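Local coordinates for protein carbon monoxide dehydrogenase (Thermococcus sp. AM4, PDB 6T7J) that probably catalyses the reversible oxidation of carbon monoxide to carbon dioxide, passing electrons through iron-sulfur clusters, and is captured here without nickel in its active-site cluster, at residues T222-A225 with D226-G230; A560-I563 with G564-V568; I193-E196 with V197-M201. All coordinates share one frame; numbering follows the deposited sequence.

Contact 1. Residues T222-A225 with D226-G230; sequences TSLA and DGWSG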
ATOM      1  N   THR A 222       2.711   6.275 -10.285  1.00 40.20           N
ATOM      2  CA  THR A 222       2.589   4.866  -9.915  1.00 40.44           C
ATOM      3  C   THR A 222       1.879   4.066 -11.003  1.00 43.29           C
ATOM      4  O   THR A 222       2.282   2.940 -11.326  1.00 47.33           O
ATOM      5  CB  THR A 222       1.847   4.743  -8.584  1.00 41.85           C
ATOM      6  OG1 THR A 222       2.525   5.516  -7.583  1.00 40.06           O
ATOM      7  CG2 THR A 222       1.780   3.290  -8.137  1.00 38.23           C
ATOM      8  N   SER A 223       0.815   4.631 -11.577  1.00 46.93           N
ATOM      9  CA  SER A 223       0.140   3.973 -12.689  1.00 42.38           C
ATOM     10  C   SER A 223       1.088   3.780 -13.864  1.00 37.68           C
ATOM     11  O   SER A 223       1.029   2.758 -14.557  1.00 38.42           O
ATOM     12  CB  SER A 223      -1.080   4.786 -13.113  1.00 41.23           C
ATOM     13  OG  SER A 223      -0.689   5.897 -13.902  1.00 41.94           O
ATOM     14  N   LEU A 224       1.971   4.750 -14.104  1.00 43.40           N
ATOM     15  CA  LEU A 224       2.949   4.598 -15.177  1.00 41.98           C
ATOM     16  C   LEU A 224       3.950   3.497 -14.853  1.00 45.18           C
ATOM     17  O   LEU A 224       4.347   2.730 -15.739  1.00 43.79           O
ATOM     18  CB  LEU A 224       3.663   5.923 -15.433  1.00 41.48           C
ATOM     19  CG  LEU A 224       2.814   6.998 -16.113  1.00 44.45           C
ATOM     20  CD1 LEU A 224       3.619   8.275 -16.327  1.00 38.46           C
ATOM     21  CD2 LEU A 224       2.251   6.480 -17.427  1.00 40.68           C
ATOM     22  N   ALA A 225       4.372   3.404 -13.587  1.00 37.02           N
ATOM     23  CA  ALA A 225       5.200   2.275 -13.169  1.00 40.64           C
ATOM     24  C   ALA A 225       4.501   0.946 -13.431  1.00 43.50           C
ATOM     25  O   ALA A 225       5.158  -0.052 -13.742  1.00 43.45           O
ATOM     26  CB  ALA A 225       5.565   2.398 -11.690  1.00 38.71           C
ATOM     27  N   ASP A 226       3.175   0.914 -13.301  1.00 41.49           N
ATOM     28  CA  ASP A 226       2.434  -0.303 -13.628  1.00 38.91           C
ATOM     29  C   ASP A 226       2.438  -0.563 -15.133  1.00 47.59           C
ATOM     30  O   ASP A 226       2.961  -1.581 -15.601  1.00 43.50           O
ATOM     31  CB  ASP A 226       0.997  -0.206 -13.102  1.00 42.00           C
ATOM     32  CG  ASP A 226       0.160  -1.449 -13.418  1.00 45.66           C
ATOM     33  OD1 ASP A 226       0.691  -2.426 -13.990  1.00 41.71           O
ATOM     34  OD2 ASP A 226      -1.046  -1.450 -13.084  1.00 45.48           O
ATOM     35  N   GLY A 227       1.853   0.353 -15.907  1.00 46.19           N
ATOM     36  CA  GLY A 227       1.522   0.045 -17.290  1.00 42.27           C
ATOM     37  C   GLY A 227       2.740  -0.111 -18.180  1.00 45.02           C
ATOM     38  O   GLY A 227       2.833  -1.061 -18.961  1.00 46.80           O
ATOM     39  N   TRP A 228       3.684   0.820 -18.082  1.00 45.76           N
ATOM     40  CA  TRP A 228       4.840   0.844 -18.965  1.00 47.96           C
ATOM     41  C   TRP A 228       6.026   0.051 -18.426  1.00 52.03           C
ATOM     42  O   TRP A 228       7.120   0.134 -18.994  1.00 53.36           O
ATOM     43  CB  TRP A 228       5.256   2.291 -19.237  1.00 44.87           C
ATOM     44  CG  TRP A 228       4.382   2.969 -20.246  1.00 55.29           C
ATOM     45  CD1 TRP A 228       3.367   3.845 -19.994  1.00 51.93           C
ATOM     46  CD2 TRP A 228       4.439   2.817 -21.669  1.00 56.42           C
ATOM     47  NE1 TRP A 228       2.790   4.251 -21.173  1.00 52.13           N
ATOM     48  CE2 TRP A 228       3.430   3.633 -22.217  1.00 55.55           C
ATOM     49  CE3 TRP A 228       5.248   2.073 -22.533  1.00 54.30           C
ATOM     50  CZ2 TRP A 228       3.207   3.727 -23.589  1.00 52.69           C
ATOM     51  CZ3 TRP A 228       5.024   2.164 -23.896  1.00 52.58           C
ATOM     52  CH2 TRP A 228       4.013   2.986 -24.410  1.00 49.80           C
ATOM     53  N   SER A 229       5.839  -0.719 -17.355  1.00 44.87           N
ATOM     54  CA  SER A 229       6.938  -1.500 -16.801  1.00 46.52           C
ATOM     55  C   SER A 229       6.450  -2.838 -16.263  1.00 45.06           C
ATOM     56  O   SER A 229       6.711  -3.882 -16.867  1.00 45.18           O
ATOM     57  CB  SER A 229       7.652  -0.713 -15.702  1.00 46.13           C
ATOM     58  OG  SER A 229       8.716  -1.466 -15.148  1.00 52.61           O
ATOM     59  N   GLY A 230       5.743  -2.817 -15.133  1.00 44.90           N
ATOM     60  CA  GLY A 230       5.275  -4.033 -14.492  1.00 43.71           C
ATOM     61  C   GLY A 230       4.377  -4.887 -15.363  1.00 42.90           C
ATOM     62  O   GLY A 230       4.702  -6.040 -15.660  1.00 45.83           O
TER

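Contact 2. Residues A560-I563 with G564-V568; sequences AVSI and GTYFV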
ATOM      1  N   ALA A 560      -8.192  -2.108 -12.168  1.00 44.83           N
ATOM      2  CA  ALA A 560      -8.840  -1.310 -13.204  1.00 40.16           C
ATOM      3  C   ALA A 560      -8.582   0.174 -12.994  1.00 44.02           C
ATOM      4  O   ALA A 560      -8.434   0.929 -13.963  1.00 40.66           O
ATOM      5  CB  ALA A 560     -10.341  -1.595 -13.229  1.00 39.79           C
ATOM      6  N   VAL A 561      -8.519   0.615 -11.735  1.00 42.86           N
ATOM      7  CA  VAL A 561      -8.215   2.015 -11.459  1.00 39.93           C
ATOM      8  C   VAL A 561      -6.804   2.349 -11.919  1.00 45.34           C
ATOM      9  O   VAL A 561      -6.571   3.384 -12.557  1.00 44.19           O
ATOM     10  CB  VAL A 561      -8.413   2.327  -9.966  1.00 42.01           C
ATOM     11  CG1 VAL A 561      -8.118   3.795  -9.691  1.00 44.81           C
ATOM     12  CG2 VAL A 561      -9.825   1.967  -9.533  1.00 42.53           C
ATOM     13  N   SER A 562      -5.839   1.475 -11.612  1.00 42.20           N
ATOM     14  CA  SER A 562      -4.475   1.704 -12.082  1.00 45.60           C
ATOM     15  C   SER A 562      -4.410   1.722 -13.606  1.00 44.22           C
ATOM     16  O   SER A 562      -3.714   2.559 -14.197  1.00 42.11           O
ATOM     17  CB  SER A 562      -3.535   0.636 -11.522  1.00 42.04           C
ATOM     18  OG  SER A 562      -2.217   0.830 -12.004  1.00 46.04           O
ATOM     19  N   ILE A 563      -5.131   0.804 -14.257  1.00 42.62           N
ATOM     20  CA  ILE A 563      -5.109   0.723 -15.717  1.00 44.03           C
ATOM     21  C   ILE A 563      -5.683   1.995 -16.330  1.00 45.10           C
ATOM     22  O   ILE A 563      -5.102   2.576 -17.254  1.00 40.34           O
ATOM     23  CB  ILE A 563      -5.870  -0.524 -16.199  1.00 44.60           C
ATOM     24  CG1 ILE A 563      -5.094  -1.796 -15.856  1.00 43.35           C
ATOM     25  CG2 ILE A 563      -6.125  -0.446 -17.696  1.00 41.20           C
ATOM     26  CD1 ILE A 563      -5.936  -3.052 -15.908  1.00 45.11           C
ATOM     27  N   GLY A 564      -6.842   2.435 -15.836  1.00 42.62           N
ATOM     28  CA  GLY A 564      -7.432   3.659 -16.349  1.00 40.42           C
ATOM     29  C   GLY A 564      -6.546   4.865 -16.114  1.00 48.54           C
ATOM     30  O   GLY A 564      -6.427   5.741 -16.977  1.00 45.51           O
ATOM     31  N   THR A 565      -5.891   4.916 -14.950  1.00 44.75           N
ATOM     32  CA  THR A 565      -5.023   6.048 -14.655  1.00 44.72           C
ATOM     33  C   THR A 565      -3.813   6.076 -15.581  1.00 44.21           C
ATOM     34  O   THR A 565      -3.419   7.147 -16.051  1.00 41.58           O
ATOM     35  CB  THR A 565      -4.583   6.019 -13.192  1.00 43.83           C
ATOM     36  OG1 THR A 565      -5.739   6.009 -12.345  1.00 37.99           O
ATOM     37  CG2 THR A 565      -3.736   7.244 -12.869  1.00 34.96           C
ATOM     38  N   TYR A 566      -3.211   4.916 -15.869  1.00 44.31           N
ATOM     39  CA  TYR A 566      -2.056   4.956 -16.761  1.00 43.31           C
ATOM     40  C   TYR A 566      -2.461   5.070 -18.223  1.00 48.63           C
ATOM     41  O   TYR A 566      -1.648   5.511 -19.043  1.00 44.06           O
ATOM     42  CB  TYR A 566      -1.113   3.762 -16.523  1.00 41.76           C
ATOM     43  CG  TYR A 566      -1.484   2.375 -17.036  1.00 42.07           C
ATOM     44  CD1 TYR A 566      -1.656   2.115 -18.392  1.00 45.35           C
ATOM     45  CD2 TYR A 566      -1.573   1.305 -16.156  1.00 41.77           C
ATOM     46  CE1 TYR A 566      -1.962   0.844 -18.845  1.00 44.18           C
ATOM     47  CE2 TYR A 566      -1.875   0.031 -16.601  1.00 41.91           C
ATOM     48  CZ  TYR A 566      -2.067  -0.193 -17.944  1.00 42.93           C
ATOM     49  OH  TYR A 566      -2.365  -1.461 -18.387  1.00 48.14           O
ATOM     50  N   PHE A 567      -3.700   4.720 -18.567  1.00 44.14           N
ATOM     51  CA  PHE A 567      -4.214   5.101 -19.875  1.00 44.20           C
ATOM     52  C   PHE A 567      -4.297   6.616 -19.986  1.00 45.19           C
ATOM     53  O   PHE A 567      -3.722   7.215 -20.902  1.00 44.32           O
ATOM     54  CB  PHE A 567      -5.578   4.455 -20.122  1.00 47.71           C
ATOM     55  CG  PHE A 567      -5.493   3.075 -20.713  1.00 51.88           C
ATOM     56  CD1 PHE A 567      -4.343   2.659 -21.364  1.00 49.44           C
ATOM     57  CD2 PHE A 567      -6.556   2.194 -20.614  1.00 54.18           C
ATOM     58  CE1 PHE A 567      -4.256   1.393 -21.908  1.00 49.44           C
ATOM     59  CE2 PHE A 567      -6.473   0.924 -21.156  1.00 55.02           C
ATOM     60  CZ  PHE A 567      -5.323   0.524 -21.804  1.00 51.74           C
ATOM     61  N   VAL A 568      -4.973   7.259 -19.029  1.00 42.20           N
ATOM     62  CA  VAL A 568      -5.029   8.721 -19.005  1.00 42.67           C
ATOM     63  C   VAL A 568      -3.626   9.307 -19.110  1.00 44.78           C
ATOM     64  O   VAL A 568      -3.343  10.139 -19.980  1.00 46.38           O
ATOM     65  CB  VAL A 568      -5.752   9.214 -17.739  1.00 48.91           C
ATOM     66  CG1 VAL A 568      -5.578  10.716 -17.582  1.00 46.60           C
ATOM     67  CG2 VAL A 568      -7.232   8.853 -17.793  1.00 43.67           C
TER

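Contact 3. Residues I193-E196 with V197-M201; sequences IDRE and VCECM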
ATOM      1  N   ILE A 193       9.149   0.345  -9.161  1.00 48.22           N
ATOM      2  CA  ILE A 193       7.716   0.075  -9.022  1.00 45.69           C
ATOM      3  C   ILE A 193       7.322  -0.040  -7.554  1.00 44.96           C
ATOM      4  O   ILE A 193       6.432   0.676  -7.067  1.00 44.73           O
ATOM      5  CB  ILE A 193       7.333  -1.196  -9.799  1.00 46.50           C
ATOM      6  CG1 ILE A 193       7.967  -1.199 -11.190  1.00 45.49           C
ATOM      7  CG2 ILE A 193       5.842  -1.278  -9.915  1.00 44.34           C
ATOM      8  CD1 ILE A 193       7.728  -2.489 -11.965  1.00 46.95           C
ATOM      9  N   ASP A 194       7.961  -0.970  -6.836  1.00 45.94           N
ATOM     10  CA  ASP A 194       7.655  -1.159  -5.422  1.00 44.92           C
ATOM     11  C   ASP A 194       7.845   0.131  -4.638  1.00 44.30           C
ATOM     12  O   ASP A 194       7.088   0.402  -3.698  1.00 45.43           O
ATOM     13  CB  ASP A 194       8.524  -2.274  -4.840  1.00 44.26           C
ATOM     14  CG  ASP A 194       8.230  -3.630  -5.460  1.00 51.55           C
ATOM     15  OD1 ASP A 194       7.248  -3.738  -6.226  1.00 47.43           O
ATOM     16  OD2 ASP A 194       8.981  -4.590  -5.181  1.00 59.54           O
ATOM     17  N   ARG A 195       8.825   0.951  -5.028  1.00 42.29           N
ATOM     18  CA  ARG A 195       8.990   2.248  -4.383  1.00 44.51           C
ATOM     19  C   ARG A 195       7.787   3.149  -4.635  1.00 48.19           C
ATOM     20  O   ARG A 195       7.360   3.880  -3.739  1.00 48.27           O
ATOM     21  CB  ARG A 195      10.269   2.934  -4.859  1.00 41.90           C
ATOM     22  CG  ARG A 195      10.450   4.315  -4.243  1.00 38.14           C
ATOM     23  CD  ARG A 195      11.466   5.159  -4.979  1.00 43.65           C
ATOM     24  NE  ARG A 195      11.669   6.439  -4.306  1.00 50.27           N
ATOM     25  CZ  ARG A 195      12.682   7.262  -4.555  1.00 51.20           C
ATOM     26  NH1 ARG A 195      12.786   8.406  -3.893  1.00 55.05           N
ATOM     27  NH2 ARG A 195      13.591   6.940  -5.467  1.00 55.10           N
ATOM     28  N   GLU A 196       7.228   3.115  -5.847  1.00 42.13           N
ATOM     29  CA  GLU A 196       6.054   3.940  -6.125  1.00 48.81           C
ATOM     30  C   GLU A 196       4.862   3.504  -5.279  1.00 46.76           C
ATOM     31  O   GLU A 196       4.155   4.344  -4.701  1.00 45.04           O
ATOM     32  CB  GLU A 196       5.705   3.889  -7.615  1.00 47.31           C
ATOM     33  CG  GLU A 196       6.857   4.221  -8.561  1.00 44.29           C
ATOM     34  CD  GLU A 196       7.478   5.582  -8.298  1.00 42.32           C
ATOM     35  OE1 GLU A 196       6.778   6.474  -7.776  1.00 45.19           O
ATOM     36  OE2 GLU A 196       8.671   5.764  -8.621  1.00 41.00           O
ATOM     37  N   VAL A 197       4.632   2.189  -5.187  1.00 43.64           N
ATOM     38  CA  VAL A 197       3.540   1.686  -4.350  1.00 40.99           C
ATOM     39  C   VAL A 197       3.742   2.112  -2.897  1.00 47.32           C
ATOM     40  O   VAL A 197       2.822   2.625  -2.237  1.00 46.95           O
ATOM     41  CB  VAL A 197       3.428   0.154  -4.476  1.00 43.86           C
ATOM     42  CG1 VAL A 197       2.630  -0.424  -3.311  1.00 44.11           C
ATOM     43  CG2 VAL A 197       2.789  -0.228  -5.804  1.00 40.22           C
ATOM     44  N   CYS A 198       4.959   1.916  -2.382  1.00 44.31           N
ATOM     45  CA  CYS A 198       5.233   2.241  -0.988  1.00 39.23           C
ATOM     46  C   CYS A 198       5.117   3.740  -0.734  1.00 48.05           C
ATOM     47  O   CYS A 198       4.658   4.162   0.334  1.00 41.68           O
ATOM     48  CB  CYS A 198       6.615   1.714  -0.605  1.00 43.65           C
ATOM     49  SG  CYS A 198       7.353   2.458   0.852  1.00 51.14           S
ATOM     50  N   GLU A 199       5.501   4.565  -1.715  1.00 48.46           N
ATOM     51  CA  GLU A 199       5.367   6.008  -1.549  1.00 43.08           C
ATOM     52  C   GLU A 199       3.909   6.433  -1.551  1.00 46.02           C
ATOM     53  O   GLU A 199       3.551   7.395  -0.865  1.00 43.24           O
ATOM     54  CB  GLU A 199       6.132   6.765  -2.638  1.00 44.26           C
ATOM     55  CG  GLU A 199       5.902   8.280  -2.587  1.00 44.44           C
ATOM     56  CD  GLU A 199       6.932   9.077  -3.361  1.00 46.72           C
ATOM     57  OE1 GLU A 199       6.697  10.284  -3.587  1.00 45.27           O
ATOM     58  OE2 GLU A 199       7.975   8.504  -3.738  1.00 48.90           O
ATOM     59  N   CYS A 200       3.048   5.755  -2.312  1.00 43.34           N
ATOM     60  CA  CYS A 200       1.626   6.059  -2.183  1.00 46.65           C
ATOM     61  C   CYS A 200       1.137   5.704  -0.782  1.00 44.20           C
ATOM     62  O   CYS A 200       0.437   6.493  -0.138  1.00 45.57           O
ATOM     63  CB  CYS A 200       0.798   5.325  -3.243  1.00 46.99           C
ATOM     64  SG  CYS A 200       1.068   5.783  -4.966  1.00 50.88           S
ATOM     65  N   MET A 201       1.528   4.527  -0.283  1.00 45.48           N
ATOM     66  CA  MET A 201       1.118   4.155   1.073  1.00 38.60           C
ATOM     67  C   MET A 201       1.647   5.136   2.117  1.00 45.36           C
ATOM     68  O   MET A 201       1.026   5.319   3.170  1.00 45.89           O
ATOM     69  CB  MET A 201       1.569   2.730   1.396  1.00 40.04           C
ATOM     70  CG  MET A 201       0.832   1.661   0.600  1.00 43.03           C
ATOM     71  SD  MET A 201      -0.937   1.994   0.458  1.00 44.51           S
ATOM     72  CE  MET A 201      -1.465   1.761   2.158  1.00 41.58           C
TER

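Contact 1. Residues T222-A225 with D226-G230
The indole of Trp-228 meets Leu-224 at its edge. Leu-224 CD2 lies near the ring plane, 3.8 Å from Trp-228 CD1. In both residues CG stands anti to the carbonyl carbon (chi1 -72° and -78°), and the two side chains run side by side. The indole also pairs edge-to-face with Trp-183, and its NE1 is hydrogen-bonded to Ser-570.

The backbone starts as a regular alpha helix. Asp-226 N bonds to Thr-222 O, Gly-227 N to Ser-223 O at 2.9 Å, and Trp-228 N to Leu-224 O at 3.1 Å. The next turn widens to a pi-type turn. Here Gly-230 N reaches Ala-225 O at 3.1 Å, in the carbonyl plane and almost straight (177°). Ser-229 CB presses on the same oxygen, 3.2 Å from Ala-225 O, while its OG bonds to Glu-160.

The carboxylate of Asp-226 leads away from 222-225. Its OD2 is held by Ser-562 OG and His-100 ND1, and its OD1 by Ser-231 OG. The whole turn is buried. Thr-222 and Ala-225 pack on helix 193-203, Ser-223 and Leu-224 on helix 558-569, and Asp-226 on helix 81-115.

Contact 2. Residues A560-I563 with G564-V568
Four regular alpha-helical bonds join the segments: Gly-564 N to Ala-560 O, Thr-565 N to Val-561 O, Tyr-566 N to Ser-562 O and Phe-567 N to Ile-563 O, each 2.9 Å. Thr-565 adds a second bond. Its OG1 sits beside the backbone N (chi1 -57°) and gives its hydrogen to Val-561 O at 2.8 Å. The hydroxyl comes from above the carbonyl plane, and Thr-565 N comes from the opposite face. Val-561 O is thus gripped twice.

Ile-563 carries the apolar contact. The ring of Tyr-566 folds back over its backbone, because CG lies between the backbone N and the carbonyl carbon (chi1 76°). Ile-563 CA makes a CH-pi contact 3.8 Å from the Tyr-566 ring centroid, and Ile-563 O lies over the same face. Ile-563 CG1 touches Tyr-566 CE2. The other branch, CG2, meets Phe-567 CE2 at 3.7 Å.

Both aromatic rings also pack on helix 525-538. At the start of the helix, the side chain of Ala-560 is about 6 Å from the broken iron-sulfur cluster. The helix is the crossover of a beta-alpha-beta unit, between parallel strands 548-552 and 574-576.

Contact 3. Residues I193-E196 with V197-M201
Helix 193-203 begins here, and its first turns lie at the interface with the second subunit. Val-197 N bonds to Ile-193 O at 3.0 Å, and Cys-198 N to Asp-194 O. Glu-199 N reaches Arg-195 O at 2.8 Å, and Cys-200 N reaches Glu-196 O. These are ordinary alpha-helical bonds. Side-chain roots pack on the same oxygens. Cys-198 CB is 3.4 Å from Asp-194 O, and Glu-199 CB is 3.3 Å from Arg-195 O. Val-197 sends CG2 to 4.0 Å from Ile-193 O.

The charged side chains meet more loosely. Arg-195 NE and Glu-199 OE2 are 4.3 Å apart, near each other but beyond a salt bridge. Arg-195 runs out extended, and so does Glu-199 beyond CG. Glu-196 differs. Its CG leans toward the start of the helix, anti to the carbonyl carbon (chi1 -53°), and the bend at chi2 (-56°) then turns the carboxylate outward from the helix. Glu-196 OE1 and Glu-199 OE2 stay 4.7 Å apart.

Arg-191, just before the helix, forms salt bridges with both Glu-196 and Glu-199, and Arg-203 forms one with Glu-199. Asp-194 pairs with Arg-105 and Arg-195 with Asp-166 of the same chain. Arg-195 and Cys-198 pack on Arg-105 of the second subunit, and Met-201 packs on Met-201 of that subunit.

Each of the four charged side chains thus has its firm partner beyond the two segments. The two glutamates share Arg-191, which probably offsets the repulsion between their carboxylates. The nearby guanidinium of Arg-195 would add to this at longer range. Such a network of buried charges is likely to keep both acids ionised.

Along the chain the order is contact 3, contact 1, contact 2. They are in series: none nests in another and none crosses. Each closes only local helical turns. Contacts 3 and 1 lie on successive helices, 193-203 and 212-242. These touch where Thr-222 meets Cys-200 and where Ile-193 CD1 meets Ser-229. Contact 2 comes much later, in the beta-alpha-beta unit near the broken cluster. It packs on contact 1, with Gly-227 CA 3.5 Å from Tyr-566 CE2. Contacts 2 and 3 do not touch; their nearest atoms are about 8 Å apart. Contact 1 therefore joins the helix at the subunit interface to the helix beside the cluster. Helix 81-115 packs on all three.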